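Local atomic coordinates of xylulose kinase (Escherichia coli, PDB entry 2ITM), a protein that phosphorylates D-xylulose to D-xylulose 5-phosphate with ATP, and accepts 1-deoxy-D-xylulose less efficiently. Residues E29-S34 and W49-R54; A80-A85 and P130-V135; L177-R182 and S276-L281; N309-I314 and G396-Y401; G370-D375 and E470-L475. One frame throughout, in Å; residues are numbered along the deposited sequence.

Contact 1 (E29-S34 and W49-R54); sequences EKLTVS and WQATDR
A water lies at the edge of the Arg54 guanidinium, in its plane, and links it to Glu29 OE2. Over one face the model puts Glu29 OE1, whose place is doubtful. The carboxylate is turned 49° from the guanidinium, and the two side chains cross at about a right angle. The charges form a salt bridge between Glu29 OE1 and Arg54 NE, but its modelled length is too short to trust. The water gives a sounder link. It donates to Glu29 OE2 at 2.7 Å and accepts from Arg54 NE at 2.9 Å. The single N-H of NE goes to the water, so the direct approach of OE1 is best read as a contact of charges. The Glu29 chain is bent at chi2 (-77°), which folds CD back toward the helix. Arg54 runs extended from CG to NE.

The apolar half of the contact centres on Ala51. Its CB points toward segment 29-34 and touches Leu31 CD1 at 3.6 Å. The backbone O of Ala51 lies 3.6 Å from Glu29 CG. The nearest CA atoms are those of Glu29 and Ala51, 5.9 Å apart. The small alanine lets the strand come close. Val12 of strand 11-17 touches both Glu29 and Ala51 and extends this packing under the helix.

Here the end of strand 23-30, outermost in its sheet, meets helix 45-62, the helix that leads on to strand 70-75. Three antiparallel strands followed by a helix and a parallel strand are the hallmark of the ribonuclease H-like fold of the actin ATPase clan.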
# COMPACT_ATOMS: atom_id res chain seq x y z
N GLU A 29 16.02 -29.70 18.47
CA GLU A 29 14.92 -30.56 18.09
C GLU A 29 13.66 -29.74 17.90
O GLU A 29 13.37 -28.86 18.68
CB GLU A 29 14.67 -31.62 19.15
CG GLU A 29 15.77 -32.66 19.27
CD GLU A 29 15.69 -33.67 18.16
OE1 GLU A 29 14.57 -34.07 17.81
OE2 GLU A 29 16.75 -34.05 17.64
N LYS A 30 12.91 -30.05 16.86
CA LYS A 30 11.77 -29.26 16.49
C LYS A 30 10.56 -29.56 17.34
O LYS A 30 10.45 -30.63 17.92
CB LYS A 30 11.46 -29.38 15.00
CG LYS A 30 12.38 -28.54 14.13
CD LYS A 30 11.95 -28.52 12.67
CE LYS A 30 13.16 -28.32 11.78
NZ LYS A 30 12.89 -27.42 10.63
N LEU A 31 9.66 -28.59 17.42
CA LEU A 31 8.40 -28.72 18.12
C LEU A 31 7.27 -28.23 17.22
O LEU A 31 7.41 -27.24 16.53
CB LEU A 31 8.44 -27.83 19.35
CG LEU A 31 8.36 -28.38 20.77
CD1 LEU A 31 8.70 -29.82 20.90
CD2 LEU A 31 9.18 -27.55 21.70
N THR A 32 6.13 -28.91 17.24
CA THR A 32 4.93 -28.35 16.63
C THR A 32 4.08 -27.54 17.59
O THR A 32 4.19 -27.68 18.79
CB THR A 32 4.07 -29.43 15.95
OG1 THR A 32 3.65 -30.39 16.92
CG2 THR A 32 4.89 -30.24 14.98
N VAL A 33 3.23 -26.70 17.02
CA VAL A 33 2.23 -25.98 17.79
C VAL A 33 0.86 -26.33 17.25
O VAL A 33 0.70 -26.63 16.07
CB VAL A 33 2.41 -24.47 17.66
CG1 VAL A 33 1.39 -23.73 18.49
CG2 VAL A 33 3.81 -24.08 18.03
N SER A 34 -0.13 -26.32 18.13
CA SER A 34 -1.45 -26.76 17.78
C SER A 34 -2.46 -25.64 18.01
O SER A 34 -2.49 -25.04 19.07
CB SER A 34 -1.82 -28.01 18.56
OG SER A 34 -3.21 -28.07 18.79
N TRP A 49 8.96 -32.94 26.61
CA TRP A 49 9.86 -33.88 27.21
C TRP A 49 10.52 -34.72 26.14
O TRP A 49 11.73 -34.84 26.12
CB TRP A 49 9.17 -34.77 28.23
CG TRP A 49 10.02 -35.92 28.61
CD1 TRP A 49 9.89 -37.20 28.19
CD2 TRP A 49 11.17 -35.90 29.45
NE1 TRP A 49 10.86 -37.99 28.73
CE2 TRP A 49 11.67 -37.21 29.51
CE3 TRP A 49 11.83 -34.91 30.16
CZ2 TRP A 49 12.78 -37.54 30.25
CZ3 TRP A 49 12.90 -35.24 30.89
CH2 TRP A 49 13.37 -36.54 30.94
N GLN A 50 9.72 -35.31 25.27
CA GLN A 50 10.26 -36.16 24.23
C GLN A 50 11.28 -35.41 23.39
O GLN A 50 12.30 -35.96 23.02
CB GLN A 50 9.15 -36.74 23.35
CG GLN A 50 8.15 -37.63 24.09
CD GLN A 50 8.81 -38.80 24.79
OE1 GLN A 50 8.29 -39.30 25.78
NE2 GLN A 50 9.94 -39.24 24.28
N ALA A 51 11.01 -34.15 23.10
CA ALA A 51 11.95 -33.34 22.37
C ALA A 51 13.25 -33.13 23.13
O ALA A 51 14.32 -33.21 22.55
CB ALA A 51 11.35 -32.02 21.98
N THR A 52 13.15 -32.84 24.42
CA THR A 52 14.32 -32.60 25.24
C THR A 52 15.15 -33.87 25.41
O THR A 52 16.37 -33.82 25.36
CB THR A 52 13.92 -32.07 26.63
OG1 THR A 52 13.20 -30.85 26.50
CG2 THR A 52 15.15 -31.68 27.40
N ASP A 53 14.48 -34.99 25.61
CA ASP A 53 15.14 -36.29 25.69
C ASP A 53 15.96 -36.61 24.44
O ASP A 53 17.14 -36.84 24.51
CB ASP A 53 14.11 -37.39 25.95
CG ASP A 53 14.75 -38.71 26.35
OD1 ASP A 53 14.30 -39.73 25.83
OD2 ASP A 53 15.66 -38.81 27.18
N ARG A 54 15.30 -36.61 23.30
CA ARG A 54 15.93 -36.70 22.00
C ARG A 54 17.18 -35.85 21.88
O ARG A 54 18.24 -36.34 21.53
CB ARG A 54 14.93 -36.28 20.94
CG ARG A 54 15.26 -36.71 19.55
CD ARG A 54 14.06 -36.75 18.63
NE ARG A 54 14.40 -36.52 17.22
CZ ARG A 54 13.54 -36.58 16.22
NH1 ARG A 54 12.27 -36.86 16.47
NH2 ARG A 54 13.93 -36.36 14.98
O HOH W 1 17.30 -36.51 16.80

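Contact 2 (A80-A85 and P130-V135); sequences ATLLDA and PKLLWV
Lys131 NZ is gripped by three backbone carbonyls, the O atoms of His78, Gly126 and Ile94, with a weak fourth bond to Leu95 O. The chain that carries it there is extended beyond CG. On the way Lys131 CD touches Ala80 CB at 3.9 Å, so the aliphatic part of the lysine packs against Ala80, at the start of segment 80-85. The CB of Ala80 also comes within 4.3 Å of Leu132 CD1.

The next contact is between leucines. Leu82 and Leu132 reach toward each other, tip to tip. Leu82 CD1 lies 3.9 Å from Leu132 CD2, and Leu82 CD2 lies 4.0 Å from that same methyl. One turn on, Val135 CG1 is a looser neighbour of Leu82 CD1 at 4.4 Å. Val149 of strand 148-150, the partner of strand 81-83, touches both leucines, so helix 128-138 lies against this small two-stranded sheet.

No hydrogen bond joins the two segments directly. All five touching residues are buried, and the ammonium group is satisfied by carbonyl oxygens. Such a setting would probably favour the charged form. His78 binds the substrate, so Lys131 is a second-shell residue that probably helps to fix the backbone there.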
# COMPACT_ATOMS: atom_id res chain seq x y z
N ALA A 80 0.79 -21.84 30.51
CA ALA A 80 0.06 -22.46 31.60
C ALA A 80 -0.02 -23.99 31.51
O ALA A 80 -0.75 -24.53 30.70
CB ALA A 80 -1.30 -21.86 31.74
N THR A 81 0.75 -24.65 32.36
CA THR A 81 0.67 -26.10 32.50
C THR A 81 -0.12 -26.51 33.74
O THR A 81 0.30 -26.26 34.86
CB THR A 81 2.08 -26.71 32.53
OG1 THR A 81 2.88 -26.20 31.47
CG2 THR A 81 2.02 -28.20 32.28
N LEU A 82 -1.25 -27.16 33.51
CA LEU A 82 -2.15 -27.55 34.58
C LEU A 82 -2.03 -29.03 34.96
O LEU A 82 -2.31 -29.91 34.16
CB LEU A 82 -3.60 -27.28 34.20
CG LEU A 82 -4.11 -25.88 33.87
CD1 LEU A 82 -5.39 -25.63 34.58
CD2 LEU A 82 -3.11 -24.80 34.14
N LEU A 83 -1.64 -29.28 36.20
CA LEU A 83 -1.47 -30.62 36.69
C LEU A 83 -2.49 -30.94 37.78
O LEU A 83 -2.80 -30.10 38.61
CB LEU A 83 -0.06 -30.79 37.24
CG LEU A 83 1.09 -30.48 36.30
CD1 LEU A 83 2.39 -30.76 36.96
CD2 LEU A 83 0.98 -31.25 35.02
N ASP A 84 -2.98 -32.17 37.79
CA ASP A 84 -3.68 -32.69 38.94
C ASP A 84 -2.80 -33.18 40.06
O ASP A 84 -1.61 -33.05 40.02
CB ASP A 84 -4.71 -33.76 38.54
CG ASP A 84 -4.08 -35.09 38.15
OD1 ASP A 84 -2.88 -35.29 38.39
OD2 ASP A 84 -4.72 -35.98 37.59
N ALA A 85 -3.43 -33.75 41.07
CA ALA A 85 -2.76 -34.17 42.29
C ALA A 85 -1.87 -35.36 42.05
O ALA A 85 -0.99 -35.63 42.85
CB ALA A 85 -3.76 -34.50 43.36
N PRO A 130 -4.79 -14.77 33.70
CA PRO A 130 -6.04 -14.74 32.98
C PRO A 130 -6.39 -16.06 32.31
O PRO A 130 -7.55 -16.38 32.16
CB PRO A 130 -5.87 -13.64 31.94
CG PRO A 130 -4.44 -13.48 31.81
CD PRO A 130 -3.83 -13.83 33.10
N LYS A 131 -5.39 -16.81 31.89
CA LYS A 131 -5.57 -18.12 31.31
C LYS A 131 -6.33 -19.02 32.26
O LYS A 131 -7.18 -19.79 31.85
CB LYS A 131 -4.25 -18.76 30.94
CG LYS A 131 -3.62 -18.21 29.68
CD LYS A 131 -2.24 -18.78 29.46
CE LYS A 131 -1.44 -17.89 28.54
NZ LYS A 131 -0.02 -18.31 28.46
N LEU A 132 -6.02 -18.91 33.53
CA LEU A 132 -6.65 -19.74 34.53
C LEU A 132 -8.08 -19.36 34.88
O LEU A 132 -8.89 -20.23 35.15
CB LEU A 132 -5.78 -19.89 35.76
CG LEU A 132 -4.94 -21.15 35.50
CD1 LEU A 132 -3.52 -20.81 35.24
CD2 LEU A 132 -5.13 -22.24 36.50
N LEU A 133 -8.37 -18.07 34.89
CA LEU A 133 -9.74 -17.59 34.92
C LEU A 133 -10.57 -18.13 33.77
O LEU A 133 -11.69 -18.56 33.96
CB LEU A 133 -9.79 -16.07 34.95
CG LEU A 133 -10.25 -15.42 36.25
CD1 LEU A 133 -9.14 -15.40 37.25
CD2 LEU A 133 -10.74 -14.02 36.00
N TRP A 134 -10.01 -18.13 32.57
CA TRP A 134 -10.69 -18.68 31.41
C TRP A 134 -11.03 -20.15 31.59
O TRP A 134 -12.16 -20.56 31.35
CB TRP A 134 -9.86 -18.49 30.14
CG TRP A 134 -10.55 -18.91 28.88
CD1 TRP A 134 -11.21 -18.10 28.02
CD2 TRP A 134 -10.65 -20.23 28.34
NE1 TRP A 134 -11.72 -18.83 26.97
CE2 TRP A 134 -11.38 -20.14 27.15
CE3 TRP A 134 -10.19 -21.48 28.75
CZ2 TRP A 134 -11.66 -21.25 26.37
CZ3 TRP A 134 -10.47 -22.57 27.97
CH2 TRP A 134 -11.20 -22.45 26.80
N VAL A 135 -10.07 -20.95 32.03
CA VAL A 135 -10.33 -22.34 32.32
C VAL A 135 -11.41 -22.51 33.39
O VAL A 135 -12.34 -23.29 33.22
CB VAL A 135 -9.06 -23.10 32.71
CG1 VAL A 135 -9.40 -24.47 33.30
CG2 VAL A 135 -8.13 -23.24 31.52

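Contact 3 (L177-R182 and S276-L281); sequences LDVAKR and SFCHAL
The two chains approach most closely at Val179 and Cys278, whose CA atoms are 6.1 Å apart, with no backbone hydrogen bond between them. Cys278 points toward the other segment, and its sulfur is the hub. Cys278 SG touches Leu177 CD2 at 3.9 Å and Val179 CG1 at 3.8 Å. Cys278 SG also lies 3.4 Å from Val179 O, which accepts a hydrogen bond from Trp285 NE1. The valine is placed with CG1 anti to its own N (chi1 172°), and this Val179 methyl also meets Cys278 N at 3.7 Å.

Segment 276-281 holds the end of strand 275-278, outermost in the seven-stranded sheet of the C-terminal FGGY domain. Segment 177-182 belongs to the N-terminal half, where strand 177-178 pairs with strand 183-184 in a small hairpin. Asp178 OD1 accepts from Lys181 N in the turn, an Asx motif. The contact thus joins the two halves of the kinase. Phe277, pointing to the other side of the strand, comes near the bound D-xylulose.

Arg182 bends at chi3 (82°), which turns NE off the line of the extended chain. The Arg182 guanidinium has Cys278 SG over one face, offset toward the rim and 3.8 Å above the plane. His279 O lies at the edge and takes a weak bond from Arg182 NH2 (3.4 Å). The stronger partner of NH2 is Glu204, in a salt bridge, while NH1 donates to Arg284 O.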
# COMPACT_ATOMS: atom_id res chain seq x y z
N LEU A 177 2.84 -13.12 40.82
CA LEU A 177 3.99 -12.67 41.60
C LEU A 177 3.96 -11.20 41.99
O LEU A 177 3.69 -10.33 41.19
CB LEU A 177 5.30 -13.01 40.91
CG LEU A 177 6.53 -12.87 41.83
CD1 LEU A 177 6.71 -14.10 42.69
CD2 LEU A 177 7.77 -12.57 41.03
N ASP A 178 4.26 -10.95 43.25
CA ASP A 178 4.60 -9.61 43.68
C ASP A 178 6.04 -9.28 43.34
O ASP A 178 6.95 -9.72 44.01
CB ASP A 178 4.37 -9.47 45.19
CG ASP A 178 4.50 -8.04 45.65
OD1 ASP A 178 5.51 -7.39 45.34
OD2 ASP A 178 3.63 -7.48 46.32
N VAL A 179 6.23 -8.50 42.29
CA VAL A 179 7.52 -8.37 41.66
C VAL A 179 8.52 -7.61 42.52
O VAL A 179 9.70 -7.91 42.53
CB VAL A 179 7.41 -7.73 40.28
CG1 VAL A 179 8.77 -7.44 39.72
CG2 VAL A 179 6.64 -8.62 39.35
N ALA A 180 8.02 -6.62 43.26
CA ALA A 180 8.81 -5.93 44.28
C ALA A 180 9.34 -6.87 45.35
O ALA A 180 10.46 -6.75 45.76
CB ALA A 180 7.99 -4.83 44.92
N LYS A 181 8.51 -7.79 45.79
CA LYS A 181 8.80 -8.60 46.98
C LYS A 181 9.41 -9.95 46.64
O LYS A 181 9.82 -10.69 47.52
CB LYS A 181 7.56 -8.78 47.85
CG LYS A 181 6.99 -7.48 48.38
CD LYS A 181 6.20 -7.70 49.65
CE LYS A 181 5.29 -6.53 49.97
NZ LYS A 181 4.09 -6.95 50.70
N ARG A 182 9.49 -10.26 45.36
CA ARG A 182 10.04 -11.53 44.90
C ARG A 182 9.35 -12.71 45.56
O ARG A 182 9.98 -13.68 45.95
CB ARG A 182 11.54 -11.58 45.10
CG ARG A 182 12.27 -10.34 44.57
CD ARG A 182 13.77 -10.35 44.71
NE ARG A 182 14.43 -11.09 43.65
CZ ARG A 182 14.67 -10.62 42.44
NH1 ARG A 182 14.29 -9.39 42.08
NH2 ARG A 182 15.27 -11.38 41.55
N SER A 276 7.64 -5.01 33.24
CA SER A 276 8.56 -5.02 34.35
C SER A 276 8.51 -6.34 35.09
O SER A 276 7.46 -6.75 35.58
CB SER A 276 8.27 -3.85 35.29
OG SER A 276 9.13 -3.84 36.40
N PHE A 277 9.63 -7.02 35.14
CA PHE A 277 9.76 -8.30 35.79
C PHE A 277 10.97 -8.39 36.68
O PHE A 277 11.87 -7.56 36.61
CB PHE A 277 9.83 -9.42 34.76
CG PHE A 277 8.66 -9.49 33.84
CD1 PHE A 277 8.84 -9.45 32.48
CD2 PHE A 277 7.39 -9.62 34.34
CE1 PHE A 277 7.78 -9.52 31.64
CE2 PHE A 277 6.32 -9.70 33.50
CZ PHE A 277 6.51 -9.66 32.15
N CYS A 278 11.02 -9.43 37.50
CA CYS A 278 12.26 -9.83 38.14
C CYS A 278 13.26 -10.32 37.10
O CYS A 278 12.88 -10.88 36.10
CB CYS A 278 12.00 -10.88 39.22
SG CYS A 278 10.92 -10.40 40.57
N HIS A 279 14.53 -10.08 37.36
CA HIS A 279 15.61 -10.68 36.58
C HIS A 279 15.98 -12.06 37.15
O HIS A 279 15.66 -12.36 38.28
CB HIS A 279 16.83 -9.75 36.57
CG HIS A 279 17.79 -10.00 35.46
ND1 HIS A 279 17.64 -11.02 34.55
CD2 HIS A 279 18.92 -9.35 35.10
CE1 HIS A 279 18.64 -10.99 33.68
NE2 HIS A 279 19.43 -9.98 34.00
N ALA A 280 16.65 -12.87 36.35
CA ALA A 280 17.02 -14.21 36.75
C ALA A 280 18.23 -14.25 37.68
O ALA A 280 18.85 -15.29 37.88
CB ALA A 280 17.26 -15.08 35.53
N LEU A 281 18.58 -13.09 38.21
CA LEU A 281 19.60 -13.02 39.24
C LEU A 281 19.08 -12.36 40.50
O LEU A 281 18.10 -11.64 40.47
CB LEU A 281 20.83 -12.29 38.71
CG LEU A 281 21.59 -12.93 37.56
CD1 LEU A 281 22.39 -11.91 36.81
CD2 LEU A 281 22.46 -14.09 38.02

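Contact 4 (N309-I314 and G396-Y401); sequences NVPALI and GARSEY
The start of helix 310-316 faces the turn that leads into helix 400-410, with CA atoms 7.4 Å apart at Pro311 and Ser399 and 7.1 Å apart at Ile314 and Tyr401. Both segments hold a helix N-cap, Asn309 in one and Ser399 in the other.

Val310 and Arg398 reach toward each other, tip to tip. The Val310 CB stands over the centre of the Arg398 guanidinium, 3.4 Å above its plane, and Val310 CG2 is 3.5 Å from NH1 of the arginine. Arg398 CG lies between the backbone N and the carbonyl carbon (chi1 74°). The chain bends again at chi2 and chi3, which place CD and NE. Its NH1 also has a long, weak ion pair with Asp299.

Ile314 makes the other part of the contact. Ile314 CG1 comes close to Ser399 OG, at 3.1 Å, and meets Tyr401 CD2 at 4.0 Å. Ser399 OG also caps its helix by a weak bond from Trp402 N.

The contact lies at the surface, away from the substrate site. The Gly-Ala-Arg-Ser sequence between strand 390-393 and helix 400-410 resembles the glycine-rich adenosine motif of actin-type ATPases.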
# COMPACT_ATOMS: atom_id res chain seq x y z
N ASN A 309 20.29 -9.32 -1.37
CA ASN A 309 20.89 -9.65 -0.10
C ASN A 309 20.98 -8.39 0.74
O ASN A 309 20.77 -7.29 0.25
CB ASN A 309 22.28 -10.22 -0.32
CG ASN A 309 23.14 -9.33 -1.18
OD1 ASN A 309 23.01 -9.32 -2.40
ND2 ASN A 309 24.01 -8.57 -0.55
N VAL A 310 21.27 -8.57 2.02
CA VAL A 310 21.02 -7.50 2.96
C VAL A 310 22.00 -6.37 2.73
O VAL A 310 21.90 -5.32 3.34
CB VAL A 310 21.07 -7.98 4.40
CG1 VAL A 310 21.65 -6.91 5.26
CG2 VAL A 310 19.69 -8.31 4.87
N PRO A 311 22.93 -6.59 1.83
CA PRO A 311 23.94 -5.59 1.55
C PRO A 311 23.83 -5.01 0.16
O PRO A 311 24.23 -3.87 -0.04
CB PRO A 311 25.23 -6.39 1.70
CG PRO A 311 24.88 -7.42 2.63
CD PRO A 311 23.54 -7.88 2.18
N ALA A 312 23.30 -5.76 -0.80
CA ALA A 312 22.68 -5.13 -1.95
C ALA A 312 21.84 -3.98 -1.44
O ALA A 312 22.02 -2.84 -1.80
CB ALA A 312 21.84 -6.11 -2.70
N LEU A 313 20.91 -4.32 -0.57
CA LEU A 313 19.98 -3.34 -0.07
C LEU A 313 20.73 -2.14 0.49
O LEU A 313 20.61 -1.04 -0.01
CB LEU A 313 19.10 -3.96 1.00
CG LEU A 313 18.38 -2.96 1.87
CD1 LEU A 313 17.18 -2.45 1.14
CD2 LEU A 313 17.98 -3.60 3.16
N ILE A 314 21.51 -2.37 1.53
CA ILE A 314 22.09 -1.27 2.29
C ILE A 314 22.84 -0.39 1.34
O ILE A 314 23.10 0.78 1.61
CB ILE A 314 22.98 -1.82 3.42
CG1 ILE A 314 22.45 -1.42 4.78
CG2 ILE A 314 24.37 -1.31 3.27
CD1 ILE A 314 21.41 -2.36 5.32
N GLY A 396 19.82 -8.66 12.30
CA GLY A 396 19.51 -7.30 11.91
C GLY A 396 20.63 -6.31 12.15
O GLY A 396 20.70 -5.28 11.52
N ALA A 397 21.52 -6.66 13.08
CA ALA A 397 22.54 -5.75 13.56
C ALA A 397 23.79 -5.78 12.72
O ALA A 397 24.78 -5.15 13.06
CB ALA A 397 22.88 -6.06 14.96
N ARG A 398 23.76 -6.51 11.61
CA ARG A 398 24.98 -6.87 10.93
C ARG A 398 25.56 -5.73 10.10
O ARG A 398 26.78 -5.57 10.05
CB ARG A 398 24.80 -8.16 10.13
CG ARG A 398 23.98 -7.99 8.85
CD ARG A 398 23.11 -9.19 8.49
NE ARG A 398 23.46 -9.77 7.19
CZ ARG A 398 22.62 -10.46 6.42
NH1 ARG A 398 21.37 -10.66 6.80
NH2 ARG A 398 23.05 -10.94 5.26
N SER A 399 24.71 -4.92 9.48
CA SER A 399 25.15 -3.80 8.67
C SER A 399 25.77 -2.64 9.45
O SER A 399 25.16 -2.09 10.35
CB SER A 399 24.03 -3.30 7.78
OG SER A 399 24.45 -2.24 6.95
N GLU A 400 27.00 -2.31 9.10
CA GLU A 400 27.69 -1.16 9.67
C GLU A 400 26.98 0.15 9.37
O GLU A 400 26.81 0.99 10.23
CB GLU A 400 29.12 -1.10 9.13
CG GLU A 400 29.93 0.10 9.56
CD GLU A 400 31.24 0.19 8.81
OE1 GLU A 400 31.25 -0.12 7.60
OE2 GLU A 400 32.26 0.56 9.42
N TYR A 401 26.56 0.31 8.13
CA TYR A 401 25.81 1.48 7.74
C TYR A 401 24.59 1.68 8.62
O TYR A 401 24.34 2.78 9.09
CB TYR A 401 25.40 1.39 6.28
CG TYR A 401 24.63 2.60 5.83
CD1 TYR A 401 25.12 3.87 6.06
CD2 TYR A 401 23.40 2.48 5.20
CE1 TYR A 401 24.43 4.97 5.67
CE2 TYR A 401 22.70 3.58 4.81
CZ TYR A 401 23.22 4.83 5.05
OH TYR A 401 22.53 5.95 4.66

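Contact 5 (G370-D375 and E470-L475); sequences GYALAD and ETFRRL
Phe472 enters between helices with CB 3.8 Å from Tyr371 CD2. The Phe472 CG, anti to the backbone N (chi1 172°), meets Tyr371 CB at 3.6 Å. That Tyr371 CB stands over the centre of the Phe472 ring, 3.5 Å above its plane, in a CH-pi contact. On one side of the ring CD1 comes near Tyr371 CD2. On the other side Phe472 CE2 brings its edge to Asp375 OD2, 3.7 Å away. The tip, Phe472 CZ, ends 3.8 Å from Ala372 N and 4.1 Å from Ala372 CB. The Tyr371 and Phe472 rings meet obliquely, their planes 52° apart.

Asp375 takes part twice. OD2 lies by the Phe472 edge and also near Arg473 CG. Asp375 OD1 accepts from Arg473 NH1 at 3.1 Å, with a fairly straight N-H...O angle of 161°. It uses the syn lone pair, and it lies in the guanidinium plane. Arg469 adds a long, weak ion pair to the same oxygen.

The segments of helix 358-381 and helix 459-479 are nearly perpendicular, and their axes come within 10.3 Å. Leu330 and Pro331 of strand 328-333 also touch Phe472. The contact thus has a buried aromatic centre and a charged rim. The carboxylate oxygen lies at the ring edge, where the ring hydrogens carry partial positive charge, so that approach is probably mildly favourable.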
# COMPACT_ATOMS: atom_id res chain seq x y z
N GLY A 370 14.31 2.33 11.75
CA GLY A 370 15.10 3.13 12.65
C GLY A 370 14.28 4.02 13.57
O GLY A 370 14.48 4.02 14.76
N TYR A 371 13.36 4.78 12.98
CA TYR A 371 12.54 5.71 13.74
C TYR A 371 11.70 4.99 14.79
O TYR A 371 11.60 5.43 15.92
CB TYR A 371 11.64 6.52 12.81
CG TYR A 371 12.34 7.42 11.83
CD1 TYR A 371 13.55 8.03 12.13
CD2 TYR A 371 11.79 7.66 10.59
CE1 TYR A 371 14.17 8.84 11.23
CE2 TYR A 371 12.41 8.47 9.68
CZ TYR A 371 13.60 9.06 10.00
OH TYR A 371 14.19 9.86 9.08
N ALA A 372 11.09 3.88 14.38
CA ALA A 372 10.33 3.01 15.26
C ALA A 372 11.15 2.50 16.45
O ALA A 372 10.73 2.63 17.59
CB ALA A 372 9.75 1.87 14.48
N LEU A 373 12.31 1.94 16.16
CA LEU A 373 13.18 1.39 17.18
C LEU A 373 13.62 2.42 18.21
O LEU A 373 13.68 2.14 19.39
CB LEU A 373 14.39 0.71 16.54
CG LEU A 373 14.13 -0.55 15.71
CD1 LEU A 373 15.38 -1.05 15.04
CD2 LEU A 373 13.46 -1.64 16.51
N ALA A 374 13.94 3.62 17.75
CA ALA A 374 14.37 4.70 18.62
C ALA A 374 13.27 5.16 19.56
O ALA A 374 13.51 5.39 20.74
CB ALA A 374 14.88 5.86 17.80
N ASP A 375 12.06 5.30 19.04
CA ASP A 375 10.90 5.64 19.84
C ASP A 375 10.66 4.55 20.87
O ASP A 375 10.31 4.82 22.00
CB ASP A 375 9.66 5.80 18.96
CG ASP A 375 9.56 7.18 18.33
OD1 ASP A 375 10.16 8.13 18.85
OD2 ASP A 375 8.88 7.37 17.32
N GLU A 470 10.04 13.51 14.57
CA GLU A 470 8.82 14.25 14.87
C GLU A 470 7.76 14.02 13.81
O GLU A 470 6.62 13.79 14.12
CB GLU A 470 9.16 15.72 14.93
CG GLU A 470 8.14 16.62 15.57
CD GLU A 470 8.61 18.06 15.60
OE1 GLU A 470 9.79 18.29 15.94
OE2 GLU A 470 7.81 18.94 15.27
N THR A 471 8.17 14.07 12.57
CA THR A 471 7.25 13.88 11.47
C THR A 471 6.73 12.44 11.42
O THR A 471 5.54 12.21 11.32
CB THR A 471 7.90 14.30 10.14
OG1 THR A 471 7.95 15.72 10.07
CG2 THR A 471 7.01 13.94 9.00
N PHE A 472 7.64 11.49 11.51
CA PHE A 472 7.31 10.08 11.69
C PHE A 472 6.28 9.80 12.78
O PHE A 472 5.31 9.16 12.53
CB PHE A 472 8.58 9.26 11.91
CG PHE A 472 8.32 7.83 12.29
CD1 PHE A 472 8.17 6.86 11.33
CD2 PHE A 472 8.24 7.46 13.61
CE1 PHE A 472 7.94 5.56 11.69
CE2 PHE A 472 8.00 6.16 13.96
CZ PHE A 472 7.85 5.21 13.00
N ARG A 473 6.52 10.30 13.98
CA ARG A 473 5.64 10.13 15.10
C ARG A 473 4.25 10.68 14.83
O ARG A 473 3.27 10.08 15.21
CB ARG A 473 6.19 10.76 16.36
CG ARG A 473 7.23 9.93 17.04
CD ARG A 473 7.70 10.45 18.36
NE ARG A 473 8.19 11.81 18.30
CZ ARG A 473 9.46 12.13 18.28
NH1 ARG A 473 10.39 11.21 18.30
NH2 ARG A 473 9.80 13.40 18.23
N ARG A 474 4.18 11.84 14.19
CA ARG A 474 2.93 12.46 13.78
C ARG A 474 2.16 11.56 12.84
O ARG A 474 1.01 11.25 13.07
CB ARG A 474 3.22 13.79 13.09
CG ARG A 474 2.10 14.81 13.13
CD ARG A 474 1.93 15.63 11.85
NE ARG A 474 3.19 16.11 11.28
CZ ARG A 474 4.14 16.72 11.97
NH1 ARG A 474 3.99 16.95 13.27
NH2 ARG A 474 5.23 17.11 11.37
N LEU A 475 2.81 11.14 11.77
CA LEU A 475 2.21 10.26 10.80
C LEU A 475 1.81 8.91 11.39
O LEU A 475 0.73 8.43 11.14
CB LEU A 475 3.14 10.06 9.60
CG LEU A 475 3.38 11.19 8.60
CD1 LEU A 475 4.28 10.73 7.49
CD2 LEU A 475 2.09 11.72 8.03

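In the fold
From the N terminus, contact 1 comes first and closes a short loop of 14 residues between strand 23-30 and helix 45-62. Contact 2 follows in series and closes a 44-residue loop between strand 81-83 and helix 128-138. Contact 3 spans 93 residues and ties the hairpin region of the N-terminal half to the edge strand 275-278 of the C-terminal sheet. Contact 4 joins helix 310-316 to the start of helix 400-410, and contact 5 joins helix 358-381 to helix 459-479. These two cross, since helix 358-381 lies between the segments of contact 4 in the sequence. Their nearest atoms are about 8 Å apart. None of the five nests in another.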